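Local structure of cytolethal distending toxin protein C (Haemophilus ducreyi, 1SR4) at residues Leu112-Ile116 / Leu126-Gly130; Thr93-Leu97 / Ile107-Leu111; Gln29-Asn33 / Ser43-Glu47; Lys32-Tyr36 / Val70-Ala74. The protein forms part of a three-chain bacterial genotoxin, in which it is a lectin-like subunit that probably binds carbohydrate. All coordinates share one frame; numbering follows the deposited sequence.

Contact 1. Residues Leu112-Ile116 / Leu126-Gly130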
loop_
_atom_site.group_PDB
_atom_site.type_symbol
_atom_site.label_atom_id
_atom_site.label_comp_id
_atom_site.label_asym_id
_atom_site.label_seq_id
_atom_site.Cartn_x
_atom_site.Cartn_y
_atom_site.Cartn_z
ATOM N N LEU C 112 4.282 -26.314 12.374
ATOM C CA LEU C 112 5.523 -26.424 13.140
ATOM C C LEU C 112 6.162 -25.126 13.594
ATOM O O LEU C 112 7.015 -25.134 14.496
ATOM C CB LEU C 112 6.557 -27.202 12.319
ATOM C CG LEU C 112 6.160 -28.607 11.855
ATOM C CD1 LEU C 112 7.172 -29.115 10.828
ATOM C CD2 LEU C 112 6.091 -29.542 13.046
ATOM N N GLY C 113 5.776 -24.016 12.969
ATOM C CA GLY C 113 6.374 -22.751 13.337
ATOM C C GLY C 113 7.788 -22.631 12.786
ATOM O O GLY C 113 8.595 -21.871 13.316
ATOM N N PHE C 114 8.099 -23.394 11.738
ATOM C CA PHE C 114 9.417 -23.340 11.094
ATOM C C PHE C 114 9.360 -22.215 10.048
ATOM O O PHE C 114 8.272 -21.793 9.658
ATOM C CB PHE C 114 9.737 -24.646 10.362
ATOM C CG PHE C 114 10.153 -25.790 11.258
ATOM C CD1 PHE C 114 10.041 -25.713 12.637
ATOM C CD2 PHE C 114 10.632 -26.970 10.696
ATOM C CE1 PHE C 114 10.389 -26.794 13.444
ATOM C CE2 PHE C 114 10.982 -28.058 11.494
ATOM C CZ PHE C 114 10.859 -27.965 12.871
ATOM N N CYS C 115 10.523 -21.760 9.578
ATOM C CA CYS C 115 10.603 -20.682 8.584
ATOM C C CYS C 115 10.968 -21.197 7.191
ATOM O O CYS C 115 11.783 -22.100 7.048
ATOM C CB CYS C 115 11.681 -19.661 8.983
ATOM S SG CYS C 115 11.388 -18.612 10.444
ATOM N N ILE C 116 10.378 -20.607 6.155
ATOM C CA ILE C 116 10.702 -20.992 4.789
ATOM C C ILE C 116 11.911 -20.157 4.395
ATOM O O ILE C 116 11.894 -18.933 4.519
ATOM C CB ILE C 116 9.548 -20.655 3.809
ATOM C CG1 ILE C 116 8.308 -21.473 4.171
ATOM C CG2 ILE C 116 9.996 -20.910 2.361
ATOM C CD1 ILE C 116 7.140 -21.279 3.195
ATOM N N LEU C 126 12.062 -25.682 4.689
ATOM C CA LEU C 126 11.345 -25.260 5.876
ATOM C C LEU C 126 12.223 -25.681 7.047
ATOM O O LEU C 126 12.315 -26.870 7.368
ATOM C CB LEU C 126 10.003 -25.983 5.909
ATOM C CG LEU C 126 8.911 -25.585 6.891
ATOM C CD1 LEU C 126 8.440 -24.171 6.616
ATOM C CD2 LEU C 126 7.762 -26.573 6.743
ATOM N N GLU C 127 12.881 -24.714 7.676
ATOM C CA GLU C 127 13.787 -25.032 8.780
ATOM C C GLU C 127 13.491 -24.345 10.104
ATOM O O GLU C 127 12.869 -23.280 10.148
ATOM C CB GLU C 127 15.221 -24.702 8.373
ATOM C CG GLU C 127 15.427 -23.269 7.915
ATOM C CD GLU C 127 16.872 -22.980 7.495
ATOM O OE1 GLU C 127 17.786 -23.117 8.340
ATOM O OE2 GLU C 127 17.093 -22.609 6.324
ATOM N N PRO C 128 13.956 -24.946 11.207
ATOM C CA PRO C 128 13.740 -24.383 12.541
ATOM C C PRO C 128 14.331 -22.982 12.589
ATOM O O PRO C 128 15.410 -22.741 12.060
ATOM C CB PRO C 128 14.510 -25.342 13.453
ATOM C CG PRO C 128 14.493 -26.633 12.697
ATOM C CD PRO C 128 14.741 -26.192 11.285
ATOM N N CYS C 129 13.625 -22.050 13.208
ATOM C CA CYS C 129 14.154 -20.707 13.312
ATOM C C CYS C 129 13.964 -20.166 14.715
ATOM O O CYS C 129 13.753 -18.972 14.896
ATOM C CB CYS C 129 13.518 -19.769 12.258
ATOM S SG CYS C 129 11.704 -19.854 12.041
ATOM N N GLY C 130 14.052 -21.063 15.701
ATOM C CA GLY C 130 13.925 -20.680 17.095
ATOM C C GLY C 130 12.505 -20.447 17.561
ATOM O O GLY C 130 11.545 -20.961 16.979
HETATM O O HOH W 1 11.189 -22.355 14.542
HETATM O O HOH W 2 8.237 -21.382 16.385
#
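Phe114 lays one face of its ring against Pro128, whose CG stands 4.0 Å from the ring centroid and 18° off the ring normal, a CH-pi contact offset toward the rim at CZ. The opposite face is covered by Leu112 CB of the same segment, and the ring is therefore held between two aliphatic groups. Nearer the backbone, Phe114 CB packs on Leu126 CG, and Leu126 CD1 goes on to reach Ile116 CG1 at 3.6 Å, a small apolar patch in which the two branched chains meet at a slant. The backbones pair as a short antiparallel hairpin: Cys115 and Glu127 exchange two hydrogen bonds, each of 2.9 Å from the N of one to the O of the other. Where the strands separate, a covalent link takes over. Cys115 SG and Cys129 SG are bonded at 2.0 Å with a torsion of 84° about the disulfide; Cys129 SG lies between its own backbone N and carbonyl carbon (chi1 45°), which turns it in toward Cys115. Beyond the disulfide, a water donates to Gly113 O and Gly130 O and accepts from Cys129 N, bridging chains that no longer pair directly. The hairpin of strands 115-117 and 125-127 leans on strand 105-109: Ile116 shares backbone hydrogen bonds with Ile107, and the disulfide packs on Lys108.

Contact 2. Residues Thr93-Leu97 / Ile107-Leu111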
loop_
_atom_site.group_PDB
_atom_site.type_symbol
_atom_site.label_atom_id
_atom_site.label_comp_id
_atom_site.label_asym_id
_atom_site.label_seq_id
_atom_site.Cartn_x
_atom_site.Cartn_y
_atom_site.Cartn_z
ATOM N N THR C 93 -0.539 -26.894 3.964
ATOM C CA THR C 93 -0.798 -25.755 3.089
ATOM C C THR C 93 -0.994 -24.414 3.757
ATOM O O THR C 93 -0.977 -23.387 3.072
ATOM C CB THR C 93 -2.031 -26.016 2.213
ATOM O OG1 THR C 93 -3.180 -26.181 3.047
ATOM C CG2 THR C 93 -1.833 -27.298 1.398
ATOM N N VAL C 94 -1.180 -24.407 5.074
ATOM C CA VAL C 94 -1.384 -23.143 5.766
ATOM C C VAL C 94 -0.052 -22.571 6.234
ATOM O O VAL C 94 0.705 -23.217 6.972
ATOM C CB VAL C 94 -2.337 -23.293 6.956
ATOM C CG1 VAL C 94 -2.454 -21.957 7.720
ATOM C CG2 VAL C 94 -3.727 -23.728 6.447
ATOM N N PHE C 95 0.238 -21.362 5.772
ATOM C CA PHE C 95 1.479 -20.698 6.139
ATOM C C PHE C 95 1.181 -19.435 6.924
ATOM O O PHE C 95 0.024 -19.053 7.077
ATOM C CB PHE C 95 2.336 -20.460 4.894
ATOM C CG PHE C 95 2.913 -21.732 4.347
ATOM C CD1 PHE C 95 4.100 -22.261 4.870
ATOM C CD2 PHE C 95 2.209 -22.479 3.408
ATOM C CE1 PHE C 95 4.570 -23.513 4.473
ATOM C CE2 PHE C 95 2.670 -23.739 3.001
ATOM C CZ PHE C 95 3.858 -24.257 3.543
ATOM N N ASN C 96 2.232 -18.779 7.394
ATOM C CA ASN C 96 2.082 -17.653 8.303
ATOM C C ASN C 96 2.947 -16.441 7.933
ATOM O O ASN C 96 4.167 -16.505 8.035
ATOM C CB ASN C 96 2.448 -18.228 9.681
ATOM C CG ASN C 96 2.315 -17.246 10.817
ATOM O OD1 ASN C 96 1.732 -16.175 10.681
ATOM N ND2 ASN C 96 2.853 -17.629 11.970
ATOM N N LEU C 97 2.308 -15.341 7.532
ATOM C CA LEU C 97 3.027 -14.125 7.140
ATOM C C LEU C 97 3.432 -13.288 8.349
ATOM O O LEU C 97 2.597 -12.880 9.141
ATOM C CB LEU C 97 2.171 -13.256 6.199
ATOM C CG LEU C 97 1.575 -13.909 4.936
ATOM C CD1 LEU C 97 0.885 -12.851 4.055
ATOM C CD2 LEU C 97 2.685 -14.605 4.142
ATOM N N ILE C 107 8.149 -16.132 6.308
ATOM C CA ILE C 107 6.987 -16.999 6.168
ATOM C C ILE C 107 7.204 -18.283 6.948
ATOM O O ILE C 107 8.192 -18.989 6.721
ATOM C CB ILE C 107 6.705 -17.381 4.697
ATOM C CG1 ILE C 107 6.495 -16.119 3.853
ATOM C CG2 ILE C 107 5.450 -18.270 4.634
ATOM C CD1 ILE C 107 6.259 -16.396 2.363
ATOM N N LYS C 108 6.300 -18.580 7.877
ATOM C CA LYS C 108 6.419 -19.810 8.646
ATOM C C LYS C 108 5.278 -20.744 8.287
ATOM O O LYS C 108 4.270 -20.307 7.715
ATOM C CB LYS C 108 6.374 -19.512 10.156
ATOM C CG LYS C 108 7.464 -18.559 10.614
ATOM C CD LYS C 108 7.852 -18.789 12.062
ATOM C CE LYS C 108 7.035 -17.952 13.014
ATOM N NZ LYS C 108 7.519 -18.141 14.421
ATOM N N ASP C 109 5.445 -22.035 8.586
ATOM C CA ASP C 109 4.361 -22.980 8.358
ATOM C C ASP C 109 3.543 -22.885 9.656
ATOM O O ASP C 109 4.092 -22.623 10.738
ATOM C CB ASP C 109 4.886 -24.408 8.112
ATOM C CG ASP C 109 5.563 -25.013 9.331
ATOM O OD1 ASP C 109 6.560 -24.433 9.823
ATOM O OD2 ASP C 109 5.091 -26.077 9.795
ATOM N N ALA C 110 2.231 -23.052 9.547
ATOM C CA ALA C 110 1.364 -22.944 10.706
ATOM C C ALA C 110 1.511 -24.092 11.682
ATOM O O ALA C 110 1.399 -23.897 12.886
ATOM C CB ALA C 110 -0.097 -22.830 10.260
ATOM N N LEU C 111 1.762 -25.287 11.166
ATOM C CA LEU C 111 1.869 -26.463 12.020
ATOM C C LEU C 111 3.092 -26.524 12.937
ATOM O O LEU C 111 2.949 -26.739 14.140
ATOM C CB LEU C 111 1.838 -27.742 11.179
ATOM C CG LEU C 111 1.907 -29.032 12.012
ATOM C CD1 LEU C 111 0.563 -29.252 12.712
ATOM C CD2 LEU C 111 2.215 -30.212 11.132
HETATM O O HOH W 3 1.277 -25.631 8.382
HETATM O O HOH W 4 3.579 -20.475 12.579
#
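Phe95 and Asp109 are paired where strands 95-99 and 105-109 come closest, CA to CA 4.3 Å, with diverging side chains. The phenyl ring still passes obliquely across Asp109, Phe95 CE1 3.8 Å from Asp109 CB, while Lys108 O sits at the ring's edge. This is the dense part. Phe95 CG lies anti to its carbonyl carbon (chi1 -71°), the turn that carries CD1 and CE1 over to Asp109. Phe95 CB rests on Ile107 CG2 at 3.8 Å; beyond it, Leu97 and Ile107 run side by side, and Leu97 also packs on Ile25 of the protein B chain. Asn96 and Lys108 form the hydrogen-bonded pair: Lys108 N donates to Asn96 O at 3.0 Å, and Asn96 N returns a more bent bond (133°) to Lys108 O at 2.6 Å. At the open end of the hairpin Ala110 N donates to Val94 O, and Val94 CG1 closes over Ala110 CB at 3.6 Å.

On the looser side, two waters fill in between the backbones of this buried contact. One donates to Val94 O and accepts from Leu111 N; another accepts from Asn96 ND2 and donates to Asp109 O. The polar ends turn elsewhere: Asn96 ND2 to Arg60 O, Lys108 NZ to a salt bridge with Asp61, and the Asp109 carboxylate to Leu112 N and Phe114 N. Such antiparallel hairpins recur in the beta-trefoil, the ricin-like lectin fold of this family.

Contact 3. Residues Gln29-Asn33 / Ser43-Glu47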
loop_
_atom_site.group_PDB
_atom_site.type_symbol
_atom_site.label_atom_id
_atom_site.label_comp_id
_atom_site.label_asym_id
_atom_site.label_seq_id
_atom_site.Cartn_x
_atom_site.Cartn_y
_atom_site.Cartn_z
ATOM N N GLN C 29 13.727 -15.432 -7.540
ATOM C CA GLN C 29 12.956 -16.380 -8.353
ATOM C C GLN C 29 11.540 -16.569 -7.806
ATOM O O GLN C 29 11.342 -16.701 -6.606
ATOM C CB GLN C 29 13.643 -17.751 -8.378
ATOM C CG GLN C 29 15.041 -17.750 -8.981
ATOM C CD GLN C 29 15.657 -19.132 -8.978
ATOM O OE1 GLN C 29 15.694 -19.809 -7.948
ATOM N NE2 GLN C 29 16.155 -19.559 -10.130
ATOM N N PRO C 30 10.530 -16.562 -8.680
ATOM C CA PRO C 30 9.183 -16.759 -8.136
ATOM C C PRO C 30 8.960 -18.248 -7.822
ATOM O O PRO C 30 9.484 -19.124 -8.526
ATOM C CB PRO C 30 8.276 -16.267 -9.263
ATOM C CG PRO C 30 9.080 -16.548 -10.497
ATOM C CD PRO C 30 10.494 -16.196 -10.109
ATOM N N VAL C 31 8.221 -18.528 -6.752
ATOM C CA VAL C 31 7.911 -19.906 -6.382
ATOM C C VAL C 31 6.893 -20.316 -7.437
ATOM O O VAL C 31 5.946 -19.571 -7.710
ATOM C CB VAL C 31 7.286 -19.980 -4.970
ATOM C CG1 VAL C 31 6.905 -21.412 -4.633
ATOM C CG2 VAL C 31 8.297 -19.446 -3.930
ATOM N N LYS C 32 7.098 -21.473 -8.057
ATOM C CA LYS C 32 6.198 -21.923 -9.115
ATOM C C LYS C 32 5.303 -23.091 -8.732
ATOM O O LYS C 32 5.584 -23.821 -7.779
ATOM C CB LYS C 32 7.008 -22.327 -10.349
ATOM C CG LYS C 32 7.655 -21.170 -11.116
ATOM C CD LYS C 32 8.325 -21.729 -12.371
ATOM C CE LYS C 32 8.736 -20.643 -13.358
ATOM N NZ LYS C 32 9.222 -21.257 -14.636
ATOM N N ASN C 33 4.201 -23.247 -9.465
ATOM C CA ASN C 33 3.316 -24.372 -9.226
ATOM C C ASN C 33 3.459 -25.269 -10.453
ATOM O O ASN C 33 3.954 -24.844 -11.491
ATOM C CB ASN C 33 1.858 -23.930 -8.996
ATOM C CG ASN C 33 1.224 -23.277 -10.212
ATOM O OD1 ASN C 33 0.943 -23.934 -11.211
ATOM N ND2 ASN C 33 0.981 -21.972 -10.123
ATOM N N SER C 43 2.196 -20.240 -14.159
ATOM C CA SER C 43 2.919 -21.131 -13.271
ATOM C C SER C 43 3.613 -20.336 -12.163
ATOM O O SER C 43 4.116 -20.922 -11.203
ATOM C CB SER C 43 3.960 -21.944 -14.046
ATOM O OG SER C 43 4.956 -21.107 -14.595
ATOM N N THR C 44 3.647 -19.008 -12.301
ATOM C CA THR C 44 4.284 -18.157 -11.290
ATOM C C THR C 44 3.263 -17.385 -10.458
ATOM O O THR C 44 3.640 -16.610 -9.563
ATOM C CB THR C 44 5.239 -17.115 -11.916
ATOM O OG1 THR C 44 4.480 -16.208 -12.728
ATOM C CG2 THR C 44 6.310 -17.792 -12.776
ATOM N N HIS C 45 1.976 -17.604 -10.746
ATOM C CA HIS C 45 0.887 -16.921 -10.040
ATOM C C HIS C 45 0.256 -17.739 -8.919
ATOM O O HIS C 45 0.143 -18.966 -9.015
ATOM C CB HIS C 45 -0.259 -16.555 -11.001
ATOM C CG HIS C 45 0.087 -15.503 -12.007
ATOM N ND1 HIS C 45 -0.866 -14.684 -12.572
ATOM C CD2 HIS C 45 1.267 -15.154 -12.573
ATOM C CE1 HIS C 45 -0.290 -13.876 -13.447
ATOM N NE2 HIS C 45 1.003 -14.141 -13.467
ATOM N N TRP C 46 -0.171 -17.028 -7.879
ATOM C CA TRP C 46 -0.857 -17.601 -6.726
ATOM C C TRP C 46 -1.922 -16.617 -6.299
ATOM O O TRP C 46 -1.777 -15.400 -6.498
ATOM C CB TRP C 46 0.080 -17.786 -5.532
ATOM C CG TRP C 46 1.256 -18.652 -5.812
ATOM C CD1 TRP C 46 2.498 -18.250 -6.202
ATOM C CD2 TRP C 46 1.305 -20.078 -5.710
ATOM N NE1 TRP C 46 3.323 -19.345 -6.344
ATOM C CE2 TRP C 46 2.612 -20.477 -6.045
ATOM C CE3 TRP C 46 0.368 -21.054 -5.359
ATOM C CZ2 TRP C 46 3.010 -21.820 -6.046
ATOM C CZ3 TRP C 46 0.758 -22.376 -5.352
ATOM C CH2 TRP C 46 2.072 -22.751 -5.693
ATOM N N GLU C 47 -2.991 -17.148 -5.719
ATOM C CA GLU C 47 -4.059 -16.329 -5.173
ATOM C C GLU C 47 -3.788 -16.362 -3.678
ATOM O O GLU C 47 -3.566 -17.434 -3.098
ATOM C CB GLU C 47 -5.428 -16.942 -5.471
ATOM C CG GLU C 47 -5.713 -17.014 -6.969
ATOM C CD GLU C 47 -7.007 -17.733 -7.286
ATOM O OE1 GLU C 47 -7.470 -18.533 -6.438
ATOM O OE2 GLU C 47 -7.547 -17.511 -8.390
HETATM O O HOH W 5 5.402 -16.839 -7.519
HETATM O O HOH W 6 -1.477 -20.310 -10.604
#
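Trp46 and Val31 are joined by the indole N-H. Trp46 NE1 donates to Val31 O at 3.0 Å in a fairly straight bond (161° at the hydrogen); the oxygen lies near the indole plane, whereas the donor stands 51° above the carbonyl plane. The second hydrogen bond is between backbones, from Asn33 N to Ser43 O at 2.9 Å, and here the donor does lie in the carbonyl plane. Ser43 O is also approached by Lys32 CA at 3.1 Å, a CA-H...O contact.

Among the apolar contacts, the six-membered part of the indole is touched by neighbouring residues of the loop: Asn33 CB approaches Trp46 CH2 obliquely at 3.5 Å, and the Val31 and Trp46 side chains cross at about a right angle, Val31 CG1 4.2 Å from Trp46 CZ2. Thr44 CG2 is shared by two partners, the ring atom Pro30 CG and Lys32 CE, each 3.8 Å from it. Lys32 is extended beyond CG and runs alongside Thr44; this course brings Lys32 NZ to Ser38 O.

Water completes the polar set. One molecule lies in reach of both Val31 O and Thr44 O, and a second donates to His45 O at 2.6 Å and accepts a weak bond from Asn33 ND2. Asn33 CG sits between its backbone N and carbonyl carbon (chi1 65°), which directs the amide toward Ser43 and His45, while OD1 takes the N-H of His35. The arrangement ties the long connection after strand 19-24 to the start of strand 46-50 through a buried tryptophan, within a domain of the ricin-like beta-trefoil family.

Contact 4. Residues Lys32-Tyr36 / Val70-Ala74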
loop_
_atom_site.group_PDB
_atom_site.type_symbol
_atom_site.label_atom_id
_atom_site.label_comp_id
_atom_site.label_asym_id
_atom_site.label_seq_id
_atom_site.Cartn_x
_atom_site.Cartn_y
_atom_site.Cartn_z
ATOM N N LYS C 32 7.098 -21.473 -8.057
ATOM C CA LYS C 32 6.198 -21.923 -9.115
ATOM C C LYS C 32 5.303 -23.091 -8.732
ATOM O O LYS C 32 5.584 -23.821 -7.779
ATOM C CB LYS C 32 7.008 -22.327 -10.349
ATOM C CG LYS C 32 7.655 -21.170 -11.116
ATOM C CD LYS C 32 8.325 -21.729 -12.371
ATOM C CE LYS C 32 8.736 -20.643 -13.358
ATOM N NZ LYS C 32 9.222 -21.257 -14.636
ATOM N N ASN C 33 4.201 -23.247 -9.465
ATOM C CA ASN C 33 3.316 -24.372 -9.226
ATOM C C ASN C 33 3.459 -25.269 -10.453
ATOM O O ASN C 33 3.954 -24.844 -11.491
ATOM C CB ASN C 33 1.858 -23.930 -8.996
ATOM C CG ASN C 33 1.224 -23.277 -10.212
ATOM O OD1 ASN C 33 0.943 -23.934 -11.211
ATOM N ND2 ASN C 33 0.981 -21.972 -10.123
ATOM N N ASP C 34 3.031 -26.511 -10.318
ATOM C CA ASP C 34 3.138 -27.502 -11.380
ATOM C C ASP C 34 1.851 -27.659 -12.183
ATOM O O ASP C 34 1.764 -28.504 -13.069
ATOM C CB ASP C 34 3.517 -28.841 -10.743
ATOM C CG ASP C 34 2.931 -29.006 -9.333
ATOM O OD1 ASP C 34 3.334 -28.253 -8.406
ATOM O OD2 ASP C 34 2.060 -29.884 -9.153
ATOM N N HIS C 35 0.855 -26.840 -11.878
ATOM C CA HIS C 35 -0.420 -26.937 -12.566
ATOM C C HIS C 35 -0.362 -26.392 -13.985
ATOM O O HIS C 35 -1.192 -26.737 -14.829
ATOM C CB HIS C 35 -1.501 -26.203 -11.782
ATOM C CG HIS C 35 -2.885 -26.459 -12.290
ATOM N ND1 HIS C 35 -3.553 -27.646 -12.066
ATOM C CD2 HIS C 35 -3.722 -25.690 -13.027
ATOM C CE1 HIS C 35 -4.740 -27.596 -12.644
ATOM N NE2 HIS C 35 -4.868 -26.420 -13.234
ATOM N N TYR C 36 0.607 -25.530 -14.255
ATOM C CA TYR C 36 0.739 -24.975 -15.588
ATOM C C TYR C 36 2.122 -25.299 -16.118
ATOM O O TYR C 36 3.032 -25.585 -15.349
ATOM C CB TYR C 36 0.540 -23.456 -15.548
ATOM C CG TYR C 36 -0.853 -23.020 -15.129
ATOM C CD1 TYR C 36 -1.887 -22.940 -16.059
ATOM C CD2 TYR C 36 -1.138 -22.708 -13.796
ATOM C CE1 TYR C 36 -3.174 -22.559 -15.677
ATOM C CE2 TYR C 36 -2.432 -22.329 -13.397
ATOM C CZ TYR C 36 -3.446 -22.260 -14.351
ATOM O OH TYR C 36 -4.732 -21.934 -13.975
ATOM N N VAL C 70 -3.436 -22.039 -6.269
ATOM C CA VAL C 70 -3.216 -22.078 -7.704
ATOM C C VAL C 70 -4.426 -21.459 -8.389
ATOM O O VAL C 70 -5.567 -21.662 -7.969
ATOM C CB VAL C 70 -3.067 -23.545 -8.209
ATOM C CG1 VAL C 70 -2.989 -23.583 -9.733
ATOM C CG2 VAL C 70 -1.807 -24.177 -7.604
ATOM N N VAL C 71 -4.180 -20.701 -9.442
ATOM C CA VAL C 71 -5.278 -20.091 -10.171
ATOM C C VAL C 71 -6.093 -21.184 -10.876
ATOM O O VAL C 71 -5.533 -22.015 -11.586
ATOM C CB VAL C 71 -4.752 -19.117 -11.246
ATOM C CG1 VAL C 71 -5.908 -18.596 -12.099
ATOM C CG2 VAL C 71 -4.013 -17.946 -10.570
ATOM N N GLY C 72 -7.404 -21.180 -10.670
ATOM C CA GLY C 72 -8.267 -22.154 -11.326
ATOM C C GLY C 72 -8.284 -23.588 -10.793
ATOM O O GLY C 72 -8.879 -24.469 -11.425
ATOM N N ALA C 73 -7.662 -23.840 -9.643
ATOM C CA ALA C 73 -7.653 -25.193 -9.085
ATOM C C ALA C 73 -7.648 -25.182 -7.559
ATOM O O ALA C 73 -7.169 -24.232 -6.926
ATOM C CB ALA C 73 -6.441 -25.955 -9.591
ATOM N N ALA C 74 -8.172 -26.255 -6.976
ATOM C CA ALA C 74 -8.229 -26.388 -5.536
ATOM C C ALA C 74 -6.899 -26.940 -5.020
ATOM O O ALA C 74 -6.873 -27.879 -4.216
ATOM C CB ALA C 74 -9.383 -27.319 -5.139
HETATM O O HOH W 6 -1.477 -20.310 -10.604
#
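Tyr36 slides past Val70, the two side chains running in opposite directions, to reach the carbonyl of Val71 in the same turn. Tyr36 CB lies against the Ser43 backbone, 3.9 Å from Ser43 N. From there CG leaves anti to the carbonyl carbon (chi1 -65°), and one face of the ring is covered by His35 CD2 of its own segment, offset toward the rim. At the ring's flank Tyr36 CE2 lies 3.9 Å from Val70 CG1, and CE2 and CZ both approach Val71 O. The phenol oxygen ends the path: Tyr36 OH donates to Val71 O at 2.5 Å, from 47° above the carbonyl plane.

The neighbouring His35 adds the other half of the grip. Its CB rests on Val70 CG1 at 3.6 Å, and the imidazole takes Ala73 CB over one face, 4.0 Å from the ring centroid and 17° off the normal, a CH-pi contact. Val70 uses both methyls, CG1 on His35 and Tyr36, CG2 on Asn33 CB at 3.9 Å.

Asn33 positions the segment. Its OD1 accepts from His35 N at 3.0 Å on a lone pair, closing an Asx turn, with a weak second bond from Tyr36 N. The water bound to His45 O also accepts from Val71 N. Across the contact from the Asx turn, Val70 to Ala73 form a type II beta turn, with Gly72 at positive phi; the contact is thus a packing of two turns in loops of the trefoil-family domain.

Overall arrangement
All four contacts lie in one domain and come along the chain as contacts 3 and 4, which start from the same loop, then contact 2 and finally contact 1. Contacts 3 and 4 share Lys32 and Asn33, have centres 8 Å apart and meet where Trp46 packs on Val70. Contacts 2 and 3 both reach the six-stranded antiparallel sheet, with centres 17 Å apart on opposite sides of the chain's centre. Contact 1 is a separate hairpin joined to contact 2 through Ile107 and Asp109, with centres 9 Å apart; the centres of contacts 1 and 4 lie about 25 Å apart. Two neighbouring pairs, 1 with 2 and 3 with 4, are thus connected through the sheet, consistent with a beta-trefoil subunit.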